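Local structure of DNA polymerase III, gamma subunit-related protein (Thermotoga maritima, 2GNO) at residues A[62-67]-A[95-101]; A[82-86]-A[111-115]; A[198-202]-A[243-247]; A[31-35]-A[116-120]. The protein may bind DNA and resembles the gamma subunit of bacterial DNA polymerase III, combining an AAA+-like module with a helical C-terminal half. All blocks are in the same frame, centred on the assembly; numbering follows the deposited sequence. Where two conformers were deposited one is given.

Contact 1: residues A[62-67]-A[95-101]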
loop_
_atom_site.group_PDB
_atom_site.type_symbol
_atom_site.label_atom_id
_atom_site.label_comp_id
_atom_site.label_asym_id
_atom_site.label_seq_id
_atom_site.Cartn_x
_atom_site.Cartn_y
_atom_site.Cartn_z
ATOM N N ILE A 62 11.845 -7.715 7.037
ATOM C CA ILE A 62 11.188 -8.598 8.009
ATOM C C ILE A 62 12.341 -9.493 8.478
ATOM O O ILE A 62 12.797 -10.347 7.727
ATOM C CB ILE A 62 10.056 -9.429 7.397
ATOM C CG1 ILE A 62 8.925 -8.505 6.944
ATOM C CG2 ILE A 62 9.504 -10.433 8.445
ATOM C CD1 ILE A 62 7.771 -9.249 6.193
ATOM N N GLY A 63 12.805 -9.289 9.710
ATOM C CA GLY A 63 13.920 -10.036 10.245
ATOM C C GLY A 63 13.625 -11.328 10.975
ATOM O O GLY A 63 12.468 -11.684 11.210
ATOM N N ILE A 64 14.706 -12.017 11.347
ATOM C CA ILE A 64 14.624 -13.286 12.073
ATOM C C ILE A 64 13.903 -13.123 13.422
ATOM O O ILE A 64 13.291 -14.076 13.890
ATOM C CB ILE A 64 16.024 -13.996 12.225
ATOM C CG1 ILE A 64 15.872 -15.412 12.817
ATOM C CG2 ILE A 64 17.010 -13.166 13.052
ATOM C CD1 ILE A 64 17.150 -16.234 12.791
ATOM N N ASP A 65 13.951 -11.922 14.007
ATOM C CA ASP A 65 13.278 -11.633 15.257
ATOM C C ASP A 65 11.758 -11.724 15.019
ATOM O O ASP A 65 11.043 -12.255 15.871
ATOM C CB ASP A 65 13.662 -10.242 15.768
ATOM C CG ASP A 65 13.323 -10.022 17.249
ATOM O OD1 ASP A 65 12.941 -10.975 17.967
ATOM O OD2 ASP A 65 13.483 -8.875 17.710
ATOM N N ASP A 66 11.270 -11.189 13.887
ATOM C CA ASP A 66 9.841 -11.285 13.535
ATOM C C ASP A 66 9.460 -12.742 13.357
ATOM O O ASP A 66 8.363 -13.126 13.725
ATOM C CB ASP A 66 9.477 -10.509 12.262
ATOM C CG ASP A 66 9.669 -9.015 12.402
ATOM O OD1 ASP A 66 9.239 -8.438 13.423
ATOM O OD2 ASP A 66 10.236 -8.414 11.469
ATOM N N ILE A 67 10.362 -13.566 12.824
ATOM C CA ILE A 67 10.078 -14.993 12.644
ATOM C C ILE A 67 10.022 -15.700 14.010
ATOM O O ILE A 67 9.222 -16.607 14.200
ATOM C CB ILE A 67 11.062 -15.668 11.677
ATOM C CG1 ILE A 67 11.059 -14.947 10.306
ATOM C CG2 ILE A 67 10.741 -17.156 11.495
ATOM C CD1 ILE A 67 9.719 -14.751 9.634
ATOM N N THR A 95 14.421 -11.432 5.254
ATOM C CA THR A 95 15.858 -11.534 5.099
ATOM C C THR A 95 16.157 -13.004 4.876
ATOM O O THR A 95 15.276 -13.849 5.059
ATOM C CB THR A 95 16.613 -11.099 6.383
ATOM O OG1 THR A 95 16.257 -11.959 7.479
ATOM C CG2 THR A 95 16.303 -9.653 6.746
ATOM N N GLN A 96 17.398 -13.314 4.488
ATOM C CA GLN A 96 17.826 -14.709 4.280
ATOM C C GLN A 96 17.737 -15.508 5.585
ATOM O O GLN A 96 17.384 -16.695 5.571
ATOM C CB GLN A 96 19.279 -14.769 3.766
ATOM C CG GLN A 96 19.521 -14.207 2.375
ATOM C CD GLN A 96 18.958 -15.067 1.238
ATOM O OE1 GLN A 96 18.375 -16.134 1.458
ATOM N NE2 GLN A 96 19.159 -14.604 0.006
ATOM N N GLN A 97 18.050 -14.847 6.704
ATOM C CA GLN A 97 17.987 -15.479 8.024
ATOM C C GLN A 97 16.546 -15.759 8.407
ATOM O O GLN A 97 16.254 -16.834 8.941
ATOM C CB GLN A 97 18.667 -14.642 9.116
ATOM C CG GLN A 97 20.192 -14.602 9.060
ATOM C CD GLN A 97 20.780 -13.927 7.832
ATOM O OE1 GLN A 97 20.154 -13.066 7.198
ATOM N NE2 GLN A 97 22.009 -14.305 7.498
ATOM N N ALA A 98 15.659 -14.799 8.116
ATOM C CA ALA A 98 14.221 -14.906 8.396
ATOM C C ALA A 98 13.590 -16.034 7.572
ATOM O O ALA A 98 12.819 -16.836 8.094
ATOM C CB ALA A 98 13.513 -13.579 8.065
ATOM N N ALA A 99 13.895 -16.072 6.281
ATOM C CA ALA A 99 13.398 -17.132 5.400
ATOM C C ALA A 99 13.868 -18.505 5.876
ATOM O O ALA A 99 13.049 -19.412 6.033
ATOM C CB ALA A 99 13.858 -16.895 3.988
ATOM N N ASN A 100 15.176 -18.630 6.130
ATOM C CA ASN A 100 15.801 -19.863 6.606
ATOM C C ASN A 100 15.151 -20.357 7.891
ATOM O O ASN A 100 14.816 -21.533 8.010
ATOM C CB ASN A 100 17.298 -19.623 6.883
ATOM C CG ASN A 100 18.018 -20.866 7.413
ATOM O OD1 ASN A 100 17.650 -22.006 7.108
ATOM N ND2 ASN A 100 19.090 -20.642 8.176
ATOM N N ALA A 101 14.989 -19.452 8.850
ATOM C CA ALA A 101 14.376 -19.782 10.134
ATOM C C ALA A 101 12.900 -20.170 10.033
ATOM O O ALA A 101 12.394 -20.861 10.918
ATOM C CB ALA A 101 14.531 -18.613 11.105
#

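Contact 2: residues A[82-86]-A[111-115]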
loop_
_atom_site.group_PDB
_atom_site.type_symbol
_atom_site.label_atom_id
_atom_site.label_comp_id
_atom_site.label_asym_id
_atom_site.label_seq_id
_atom_site.Cartn_x
_atom_site.Cartn_y
_atom_site.Cartn_z
ATOM N N THR A 82 -11.166 -22.191 15.317
ATOM C CA THR A 82 -10.805 -23.596 15.070
ATOM C C THR A 82 -9.306 -23.590 14.723
ATOM O O THR A 82 -8.546 -24.429 15.208
ATOM C CB THR A 82 -11.637 -24.200 13.910
ATOM O OG1 THR A 82 -13.019 -24.200 14.277
ATOM C CG2 THR A 82 -11.231 -25.626 13.599
ATOM N N ARG A 83 -8.898 -22.619 13.891
ATOM C CA ARG A 83 -7.515 -22.436 13.483
ATOM C C ARG A 83 -6.903 -21.103 13.951
ATOM O O ARG A 83 -7.607 -20.136 14.233
ATOM C CB ARG A 83 -7.409 -22.541 11.959
ATOM C CG ARG A 83 -7.724 -23.939 11.451
ATOM C CD ARG A 83 -7.695 -24.076 9.939
ATOM N NE ARG A 83 -7.866 -25.478 9.550
ATOM C CZ ARG A 83 -9.034 -26.129 9.473
ATOM N NH1 ARG A 83 -10.197 -25.540 9.743
ATOM N NH2 ARG A 83 -9.029 -27.418 9.122
ATOM N N LYS A 84 -5.576 -21.085 14.052
ATOM C CA LYS A 84 -4.787 -19.898 14.414
ATOM C C LYS A 84 -4.211 -19.372 13.085
ATOM O O LYS A 84 -3.769 -20.157 12.250
ATOM C CB LYS A 84 -3.704 -20.269 15.413
ATOM C CG LYS A 84 -2.714 -19.193 15.655
ATOM C CD LYS A 84 -1.840 -19.449 16.871
ATOM C CE LYS A 84 -2.547 -19.144 18.152
ATOM N NZ LYS A 84 -1.612 -19.117 19.304
ATOM N N TYR A 85 -4.184 -18.057 12.915
ATOM C CA TYR A 85 -3.738 -17.439 11.673
ATOM C C TYR A 85 -2.584 -16.470 11.847
ATOM O O TYR A 85 -2.551 -15.749 12.814
ATOM C CB TYR A 85 -4.897 -16.659 11.051
ATOM C CG TYR A 85 -6.085 -17.521 10.699
ATOM C CD1 TYR A 85 -6.991 -17.924 11.681
ATOM C CD2 TYR A 85 -6.341 -17.884 9.385
ATOM C CE1 TYR A 85 -8.063 -18.723 11.378
ATOM C CE2 TYR A 85 -7.416 -18.708 9.066
ATOM C CZ TYR A 85 -8.272 -19.123 10.081
ATOM O OH TYR A 85 -9.375 -19.888 9.833
ATOM N N VAL A 86 -1.630 -16.490 10.920
ATOM C CA VAL A 86 -0.522 -15.547 10.931
ATOM C C VAL A 86 -0.537 -14.849 9.578
ATOM O O VAL A 86 -0.504 -15.516 8.560
ATOM C CB VAL A 86 0.862 -16.212 11.145
ATOM C CG1 VAL A 86 1.983 -15.185 10.984
ATOM C CG2 VAL A 86 0.936 -16.859 12.495
ATOM N N GLU A 111 -1.010 -28.418 12.906
ATOM C CA GLU A 111 -2.309 -28.846 12.329
ATOM C C GLU A 111 -3.398 -27.761 12.366
ATOM O O GLU A 111 -4.163 -27.612 11.420
ATOM C CB GLU A 111 -2.836 -30.172 12.941
ATOM C CG GLU A 111 -3.089 -30.245 14.486
ATOM C CD GLU A 111 -1.827 -30.342 15.374
ATOM O OE1 GLU A 111 -0.698 -30.448 14.842
ATOM O OE2 GLU A 111 -1.977 -30.325 16.616
ATOM N N TYR A 112 -3.406 -26.993 13.453
ATOM C CA TYR A 112 -4.346 -25.901 13.681
ATOM C C TYR A 112 -3.891 -24.535 13.099
ATOM O O TYR A 112 -4.589 -23.563 13.288
ATOM C CB TYR A 112 -4.629 -25.756 15.201
ATOM C CG TYR A 112 -3.376 -25.534 16.047
ATOM C CD1 TYR A 112 -2.732 -24.286 16.094
ATOM C CD2 TYR A 112 -2.837 -26.574 16.807
ATOM C CE1 TYR A 112 -1.578 -24.097 16.856
ATOM C CE2 TYR A 112 -1.701 -26.390 17.568
ATOM C CZ TYR A 112 -1.075 -25.152 17.591
ATOM O OH TYR A 112 0.058 -24.989 18.355
ATOM N N ALA A 113 -2.766 -24.465 12.385
ATOM C CA ALA A 113 -2.251 -23.203 11.842
ATOM C C ALA A 113 -2.483 -22.892 10.354
ATOM O O ALA A 113 -2.457 -23.759 9.499
ATOM C CB ALA A 113 -0.768 -23.124 12.113
ATOM N N VAL A 114 -2.691 -21.623 10.063
ATOM C CA VAL A 114 -2.839 -21.142 8.692
ATOM C C VAL A 114 -1.885 -19.970 8.611
ATOM O O VAL A 114 -2.042 -19.022 9.361
ATOM C CB VAL A 114 -4.245 -20.685 8.364
ATOM C CG1 VAL A 114 -4.305 -20.168 6.913
ATOM C CG2 VAL A 114 -5.231 -21.825 8.586
ATOM N N ILE A 115 -0.878 -20.045 7.748
ATOM C CA ILE A 115 0.067 -18.947 7.593
ATOM C C ILE A 115 -0.320 -18.294 6.283
ATOM O O ILE A 115 -0.385 -18.977 5.252
ATOM C CB ILE A 115 1.531 -19.401 7.585
ATOM C CG1 ILE A 115 1.859 -20.156 8.889
ATOM C CG2 ILE A 115 2.430 -18.179 7.395
ATOM C CD1 ILE A 115 3.287 -20.751 8.939
HETATM O O HOH W 1 -4.841 -25.633 9.615
#

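Contact 3: residues A[198-202]-A[243-247]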
loop_
_atom_site.group_PDB
_atom_site.type_symbol
_atom_site.label_atom_id
_atom_site.label_comp_id
_atom_site.label_asym_id
_atom_site.label_seq_id
_atom_site.Cartn_x
_atom_site.Cartn_y
_atom_site.Cartn_z
ATOM N N LYS A 198 -1.064 15.917 7.018
ATOM C CA LYS A 198 -1.808 14.839 6.371
ATOM C C LYS A 198 -1.154 14.248 5.122
ATOM O O LYS A 198 -1.506 13.153 4.740
ATOM C CB LYS A 198 -3.201 15.331 5.982
ATOM C CG LYS A 198 -4.085 15.819 7.147
ATOM C CD LYS A 198 -5.410 16.321 6.598
ATOM C CE LYS A 198 -6.355 16.817 7.672
ATOM N NZ LYS A 198 -6.804 15.718 8.559
ATOM N N VAL A 199 -0.198 14.940 4.496
ATOM C CA VAL A 199 0.417 14.427 3.255
ATOM C C VAL A 199 1.120 13.068 3.407
ATOM O O VAL A 199 1.258 12.357 2.415
ATOM C CB VAL A 199 1.334 15.474 2.549
ATOM C CG1 VAL A 199 0.554 16.756 2.289
ATOM C CG2 VAL A 199 2.586 15.775 3.365
ATOM N N LEU A 200 1.532 12.697 4.626
ATOM C CA LEU A 200 2.172 11.410 4.864
ATOM C C LEU A 200 1.221 10.351 5.462
ATOM O O LEU A 200 1.665 9.243 5.756
ATOM C CB LEU A 200 3.410 11.581 5.746
ATOM C CG LEU A 200 4.486 12.552 5.239
ATOM C CD1 LEU A 200 5.624 12.668 6.241
ATOM C CD2 LEU A 200 5.040 12.145 3.878
ATOM N N SER A 201 -0.072 10.661 5.607
ATOM C CA SER A 201 -1.048 9.701 6.162
ATOM C C SER A 201 -1.318 8.554 5.197
ATOM O O SER A 201 -1.141 8.675 4.001
ATOM C CB SER A 201 -2.380 10.386 6.441
ATOM O OG SER A 201 -2.220 11.477 7.321
ATOM N N LYS A 202 -1.774 7.431 5.718
ATOM C CA LYS A 202 -2.082 6.293 4.870
ATOM C C LYS A 202 -3.430 6.488 4.195
ATOM O O LYS A 202 -4.241 7.334 4.580
ATOM C CB LYS A 202 -2.143 5.013 5.696
ATOM N N LEU A 243 9.915 10.201 1.441
ATOM C CA LEU A 243 8.576 9.616 1.321
ATOM C C LEU A 243 7.640 10.522 0.528
ATOM O O LEU A 243 6.904 10.034 -0.310
ATOM C CB LEU A 243 7.944 9.345 2.705
ATOM C CG LEU A 243 6.495 8.813 2.780
ATOM C CD1 LEU A 243 6.240 7.564 1.923
ATOM C CD2 LEU A 243 6.120 8.543 4.239
ATOM N N LEU A 244 7.651 11.827 0.814
ATOM C CA LEU A 244 6.802 12.776 0.085
ATOM C C LEU A 244 7.231 12.801 -1.382
ATOM O O LEU A 244 6.386 12.793 -2.259
ATOM C CB LEU A 244 6.866 14.164 0.719
ATOM C CG LEU A 244 5.954 15.281 0.189
ATOM C CD1 LEU A 244 4.472 14.930 0.214
ATOM C CD2 LEU A 244 6.198 16.547 0.967
ATOM N N ILE A 245 8.533 12.818 -1.644
ATOM C CA ILE A 245 9.043 12.795 -3.034
ATOM C C ILE A 245 8.483 11.606 -3.795
ATOM O O ILE A 245 7.948 11.768 -4.883
ATOM C CB ILE A 245 10.584 12.781 -3.080
ATOM C CG1 ILE A 245 11.108 14.161 -2.689
ATOM C CG2 ILE A 245 11.112 12.420 -4.506
ATOM C CD1 ILE A 245 12.590 14.207 -2.448
ATOM N N GLN A 246 8.596 10.429 -3.197
ATOM C CA GLN A 246 8.085 9.197 -3.809
ATOM C C GLN A 246 6.592 9.288 -4.104
ATOM O O GLN A 246 6.169 9.027 -5.220
ATOM C CB GLN A 246 8.403 7.972 -2.925
ATOM C CG GLN A 246 9.890 7.655 -2.797
ATOM C CD GLN A 246 10.535 7.306 -4.129
ATOM O OE1 GLN A 246 9.851 6.920 -5.076
ATOM N NE2 GLN A 246 11.857 7.425 -4.201
ATOM N N ARG A 247 5.815 9.714 -3.123
ATOM C CA ARG A 247 4.377 9.833 -3.314
ATOM C C ARG A 247 3.994 10.842 -4.360
ATOM O O ARG A 247 3.133 10.558 -5.176
ATOM C CB ARG A 247 3.675 10.219 -2.034
ATOM C CG ARG A 247 3.803 9.187 -1.021
ATOM C CD ARG A 247 3.095 9.544 0.215
ATOM N NE ARG A 247 1.659 9.547 0.001
ATOM C CZ ARG A 247 0.761 9.551 0.976
ATOM N NH1 ARG A 247 1.120 9.525 2.253
ATOM N NH2 ARG A 247 -0.513 9.530 0.658
#

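Contact 4: residues A[31-35]-A[116-120]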
loop_
_atom_site.group_PDB
_atom_site.type_symbol
_atom_site.label_atom_id
_atom_site.label_comp_id
_atom_site.label_asym_id
_atom_site.label_seq_id
_atom_site.Cartn_x
_atom_site.Cartn_y
_atom_site.Cartn_z
ATOM N N PRO A 31 -4.041 -7.807 -2.146
ATOM C CA PRO A 31 -3.436 -8.975 -1.462
ATOM C C PRO A 31 -3.464 -8.856 0.066
ATOM O O PRO A 31 -3.770 -9.847 0.733
ATOM C CB PRO A 31 -2.008 -9.023 -2.000
ATOM C CG PRO A 31 -2.136 -8.365 -3.387
ATOM C CD PRO A 31 -3.148 -7.279 -3.199
ATOM N N ARG A 32 -3.129 -7.674 0.589
ATOM C CA ARG A 32 -3.144 -7.397 2.030
ATOM C C ARG A 32 -4.545 -7.470 2.631
ATOM O O ARG A 32 -4.716 -8.030 3.710
ATOM C CB ARG A 32 -2.572 -6.010 2.318
ATOM C CG ARG A 32 -1.073 -5.851 2.091
ATOM C CD ARG A 32 -0.694 -4.378 2.044
ATOM N NE ARG A 32 -1.208 -3.649 3.210
ATOM C CZ ARG A 32 -0.592 -3.496 4.387
ATOM N NH1 ARG A 32 0.630 -3.951 4.604
ATOM N NH2 ARG A 32 -1.209 -2.824 5.359
ATOM N N GLU A 33 -5.528 -6.888 1.944
ATOM C CA GLU A 33 -6.940 -6.886 2.406
ATOM C C GLU A 33 -7.617 -8.239 2.322
ATOM O O GLU A 33 -8.442 -8.573 3.175
ATOM C CB GLU A 33 -7.747 -5.833 1.674
ATOM C CG GLU A 33 -7.278 -4.422 1.982
ATOM C CD GLU A 33 -7.399 -4.068 3.438
ATOM O OE1 GLU A 33 -8.438 -4.361 4.059
ATOM O OE2 GLU A 33 -6.450 -3.485 3.967
ATOM N N VAL A 34 -7.290 -9.012 1.297
ATOM C CA VAL A 34 -7.797 -10.376 1.201
ATOM C C VAL A 34 -7.246 -11.192 2.406
ATOM O O VAL A 34 -8.002 -11.954 3.040
ATOM C CB VAL A 34 -7.401 -11.040 -0.138
ATOM C CG1 VAL A 34 -7.706 -12.548 -0.114
ATOM C CG2 VAL A 34 -8.143 -10.355 -1.300
ATOM N N SER A 35 -5.958 -11.017 2.690
ATOM C CA SER A 35 -5.270 -11.680 3.803
ATOM C C SER A 35 -5.912 -11.352 5.144
ATOM O O SER A 35 -6.155 -12.254 5.945
ATOM C CB SER A 35 -3.774 -11.305 3.851
ATOM O OG SER A 35 -3.129 -11.611 2.623
ATOM N N VAL A 116 -0.623 -16.992 6.337
ATOM C CA VAL A 116 -1.050 -16.232 5.167
ATOM C C VAL A 116 -0.012 -15.160 4.857
ATOM O O VAL A 116 0.022 -14.114 5.471
ATOM C CB VAL A 116 -2.416 -15.544 5.411
ATOM C CG1 VAL A 116 -2.974 -14.984 4.066
ATOM C CG2 VAL A 116 -3.402 -16.548 6.002
ATOM N N LEU A 117 0.845 -15.447 3.892
ATOM C CA LEU A 117 1.846 -14.527 3.448
ATOM C C LEU A 117 1.233 -13.792 2.268
ATOM O O LEU A 117 0.313 -14.312 1.624
ATOM C CB LEU A 117 3.064 -15.296 2.934
ATOM C CG LEU A 117 3.757 -16.322 3.832
ATOM C CD1 LEU A 117 4.980 -16.885 3.129
ATOM C CD2 LEU A 117 4.174 -15.716 5.087
ATOM N N ASN A 118 1.687 -12.576 2.000
ATOM C CA ASN A 118 1.220 -11.852 0.813
ATOM C C ASN A 118 2.345 -11.039 0.190
ATOM O O ASN A 118 3.277 -10.582 0.868
ATOM C CB ASN A 118 -0.087 -11.056 1.019
ATOM C CG ASN A 118 0.048 -9.923 2.007
ATOM O OD1 ASN A 118 0.726 -8.954 1.747
ATOM N ND2 ASN A 118 -0.690 -10.003 3.114
ATOM N N THR A 119 2.256 -10.892 -1.121
ATOM C CA THR A 119 3.260 -10.175 -1.901
ATOM C C THR A 119 2.703 -9.932 -3.284
ATOM O O THR A 119 1.715 -10.537 -3.687
ATOM C CB THR A 119 4.570 -10.997 -2.074
ATOM O OG1 THR A 119 5.585 -10.200 -2.690
ATOM C CG2 THR A 119 4.349 -12.267 -2.935
ATOM N N ARG A 120 3.349 -9.043 -4.007
ATOM C CA ARG A 120 2.971 -8.706 -5.381
ATOM C C ARG A 120 4.069 -9.164 -6.367
ATOM O O ARG A 120 3.933 -8.974 -7.569
ATOM C CB ARG A 120 2.847 -7.185 -5.453
ATOM C CG ARG A 120 1.844 -6.545 -4.450
ATOM C CD ARG A 120 2.020 -5.050 -4.430
ATOM N NE ARG A 120 1.891 -4.502 -5.786
ATOM C CZ ARG A 120 2.313 -3.296 -6.191
ATOM N NH1 ARG A 120 2.950 -2.452 -5.369
ATOM N NH2 ARG A 120 2.128 -2.939 -7.463
#

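Contact 1: residues A[62-67]-A[95-101]
The flat group at the centre of this contact is the Ile62-Gly63 peptide, whose oxygen meets the start of the neighbouring helix. Thr95 N donates to Ile62 O at 3.2 Å, tilted 23° from the carbonyl plane, and the methyl Ala98 CB sits 3.3 Å from Ile62 O. The second flat group, the Asp66 carboxylate, receives Gly63 N at OD2 on its anti side, 30° out of plane. Two helix N termini lie together here, those of helices 64-74 and 96-101 in the P-loop-NTPase-like part of the chain. Gly63 and Thr95 are their N-caps. Asp66, at the third helical position, thus accepts from the backbone N of its own cap residue. In the second helix, Thr95 OG1 stands between its own backbone N and carbonyl carbon, and from there it accepts Ala98 N at 3.0 Å.

Past the caps, along the helices, the contact is apolar and relies on small residues. Ile64 and Ala98 bring their backbones to a CA-CA distance of 4.0 Å. With CG1 anti to the backbone N (chi1 -172°), Ile64 lays CG1 and CD1 along the methyl of Ala101. Ile67 continues the packing inward and also touches Phe102; its CG1 rests 3.6 Å from Ala98 CB and 3.4 Å from Ala98 O.

Contact 2: residues A[82-86]-A[111-115]
Strands 84-86 and 113-115 run parallel, with Lys84, Tyr85 and Val86 opposite Ala113, Val114 and Ile115. Their axes approach to 4.8 Å and their directions differ by 17°. The hydrogen bonds alternate as parallel pairing requires: Lys84 N donates to Tyr112 O (2.8 Å), Val114 N to Lys84 O (2.8 Å) and Val86 N to Val114 O (3.0 Å). Two of these acceptors also meet a CA-H, from Ala113 to Lys84 O and from Tyr85 to Val114 O.

On one face of the sheet Tyr85 and Val114 point the same way and lie side by side, Tyr85 CD2 being 3.6 Å from Val114 CB. The CG2 methyl of Val114 touches Arg83 CD at 3.6 Å, where the extended arginine chain passes across it, and also lies near Tyr85 CE2. Helix 30-43 covers Tyr85 through Pro39 and Val42, and Glu43 holds the Tyr85 hydroxyl. On the opposite face, Lys84 CB approaches the edge of the Tyr112 ring near CD1, while Val86 and Ala113 pack on helix 64-74. The polar ends there go to that helix and its end: Lys84 NZ bonds to Phe73 O and Tyr112 OH to Leu74 O.

Where the pairing begins, a water donates to Glu111 O and Ala113 O and takes a weak bond from Arg83 NE, lying in the guanidinium plane at its edge. With helices on both faces and strand order 2-3-4-1-5, this pairing belongs to the parallel alpha/beta core of AAA+ modules, its two strands linked by a beta-alpha-beta crossover.

Contact 3: residues A[198-202]-A[243-247]
Arg247 reaches from helix 239-254 to the turn at 198-201 with a chain that is straight to CD and then bends, chi3 being 68°. The bend brings the guanidinium up to the carbonyl oxygens of the turn, where NH1 donates to Ser201 O at 3.0 Å. The acceptor stands slightly off the guanidinium plane. Val199 O comes over one face of the group, 2.8 Å from Arg247 NH1, but the angle is too poor for a hydrogen bond.

Beside the arginine three leucines and a valine interlock. Leu200 has CG anti to its carbonyl carbon (chi1 -57°), and its CD2 meets Leu243 CD2 at 3.8 Å as well as Leu243 CG. In Leu244, CG anti to the backbone N combines with a chi2 of 56° to bring CD1 within 3.8 Å of Val199 CG2. Val199 is also covered by Ala209 and Cys210 of helix 203-219, and Ile236 touches both Val199 and Leu244.

The type I turn is fastened from within, since Lys198 O accepts Ser201 N (3.0 Å) and Ser201 OG (3.2 Å) from the same face of its plane. It lies in the loop between helix 192-195 and helix 203-219 in the all-helical C-terminal half. A positive charge close to several main-chain carbonyls implies that attraction to their dipoles, beyond the one hydrogen bond, probably contributes to holding the turn against the helix.

Contact 4: residues A[31-35]-A[116-120]
Hydrogen bonding centres on Ser35 and Asn118. Asn118 ND2 donates to Ser35 OG at 3.0 Å, with the serine oxygen 27° out of the amide plane and an N-H...O angle of 136°. The hydroxyl donates in turn to Pro31 O, one helical turn back, at 2.7 Å. Pro31 O also receives the helical bond from Ser35 N, the two donors arriving from opposite faces of its plane. Partners beyond the two segments fix the rotation of the buried amide: Asn118 ND2 also bonds to His89 ND1, and Asn118 OD1 accepts Asp90 N, both from residues just after strand 84-88.

The segment axes of 31-35 and 116-119 run nearly antiparallel, 8.1 Å apart at closest approach, with helix 30-43 placed as the helix after the first strand is in a P-loop-NTPase-like fold. Asn118 lies near the C-terminal end of strand 113-119, the fourth in the chain, a position that probably matches the sensor 1 region of AAA+ ATPases.

The remaining contacts are van der Waals. Pro31 CB faces Asn118 CB at 4.1 Å, and Arg32 CG touches Asn118 OD1 at 3.6 Å. Toward the other end, Val116 carries CG1 anti to the backbone N (chi1 -169°), placing that methyl 3.8 Å from Ser35 CB and 3.7 Å from Ser35 OG; Ile23 of strand 19-24 touches both Val116 and Ser35.

From the N terminus, contact 4 opens first, at 31-35, and closes last of the three in the alpha/beta part, at 116-120. Within its loop of 80 residues lie contacts 1 and 2, which cross: 62-67 opens, 82-86 follows, then 95-101 closes contact 1 and 111-115 closes contact 2. Contacts 2 and 4 share strand 113-119 and meet where Val86 O faces Val116 N at 2.7 Å, a probable hydrogen bond. Contact 1 joins the starts of two helices, its nearest atoms about 7 Å from contact 2. Contact 3 follows in series, tying a turn to helix 239-254 in the C-terminal half, its centre about 35 Å from that of contact 2.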